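Local coordinates for hypothetical protein (Bacteroides eggerthii, PDB 4JGL), which is of unknown function but adopts a streptavidin-like fold with two extra alpha helices and carries a calcium ion in a surface loop, at the calcium ion site. Numbering follows the deposited sequence.

The calcium ion site. Residues 117-118, 120-121, 123-124. With CA (calcium ion), chain B.
This calcium site, in the loop between strands 112-116 and 125-127 of a streptavidin-like fold, looks structural, since three nearby residues of one loop supply the protein ligands; the neutral shell and three waters leave uptake from purification or crystallisation possible, and nothing in the site points to catalysis. The loop is not an EF-hand; no carboxylate is among the observed ligands, so the charge is probably stabilised by the dipoles of carbonyl, hydroxyl and water oxygens rather than neutralised, which suggests a modest hold. At least seven oxygens surround the metal. The main-chain O atoms of Cys120 and Ser123 each lie 2.3 Å from CA, and wrapping the chain round the ion in this way would stiffen the turn.

Thr117 grips the ion twice, through its carbonyl O and, at 2.5 Å from CA, its hydroxyl OG1. Chi1 of 56° places OG1 in the crowded position between the backbone N and the carbonyl carbon, so both oxygens form a chelate; CG2, anti to the carbonyl carbon, points away from the metal. Ser123 suits its place because its short hydroxyl, OG, reaches Thr117 OG1 in a 2.7 Å hydrogen bond, which probably helps hold the threonine's rotamer, also fixed by the metal bond to OG1.

The ring of Pro118 restricts its own phi (-61°), which may help set the chain's path just after the chelating residue. Cys120 binds through its carbonyl; SG, anti to the backbone N (chi1 -179°), points away from the ion to its disulfide with Cys35, which should brace the loop. Three waters complete the observed shell; water 1 also meets Thr117 N and Ala124 O, each at 3.0 Å.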
# COMPACT_ATOMS: atom_id res chain seq x y z
N THR A 117 -10.87 8.28 10.36
CA THR A 117 -10.43 9.35 11.25
C THR A 117 -11.46 10.50 11.19
O THR A 117 -11.26 11.49 10.51
CB THR A 117 -9.02 9.82 10.87
OG1 THR A 117 -9.01 10.21 9.51
CG2 THR A 117 -8.00 8.70 11.10
N PRO A 118 -12.60 10.35 11.89
CA PRO A 118 -13.66 11.35 11.72
C PRO A 118 -13.26 12.76 12.12
O PRO A 118 -13.83 13.72 11.58
CB PRO A 118 -14.79 10.81 12.61
CG PRO A 118 -14.15 9.83 13.54
CD PRO A 118 -12.98 9.27 12.81
N CYS A 120 -10.28 14.26 11.75
CA CYS A 120 -9.14 14.79 11.01
C CYS A 120 -9.39 14.76 9.51
O CYS A 120 -9.54 13.69 8.93
CB CYS A 120 -7.87 13.97 11.32
SG CYS A 120 -6.41 14.59 10.46
N GLU A 121 -9.41 15.92 8.88
CA GLU A 121 -9.66 15.97 7.44
C GLU A 121 -8.39 15.70 6.62
O GLU A 121 -8.45 15.57 5.41
CB GLU A 121 -10.36 17.28 7.00
CG GLU A 121 -9.49 18.54 6.90
CD GLU A 121 -10.24 19.76 6.30
OE1 GLU A 121 -11.44 19.64 6.04
OE2 GLU A 121 -9.64 20.84 6.11
N SER A 123 -6.39 13.04 7.00
CA SER A 123 -6.18 11.61 6.90
C SER A 123 -7.52 10.96 6.62
O SER A 123 -8.58 11.44 7.05
CB SER A 123 -5.57 11.05 8.17
OG SER A 123 -6.46 11.19 9.26
N ALA A 124 -7.48 9.84 5.92
CA ALA A 124 -8.66 9.04 5.62
C ALA A 124 -8.85 7.87 6.60
O ALA A 124 -9.98 7.60 7.03
CB ALA A 124 -8.55 8.50 4.19
CA CA B . -10.54 11.76 8.28
O HOH W 1 -11.79 9.79 7.87
O HOH W 2 -12.55 13.04 8.39
O HOH W 3 -10.99 12.50 6.05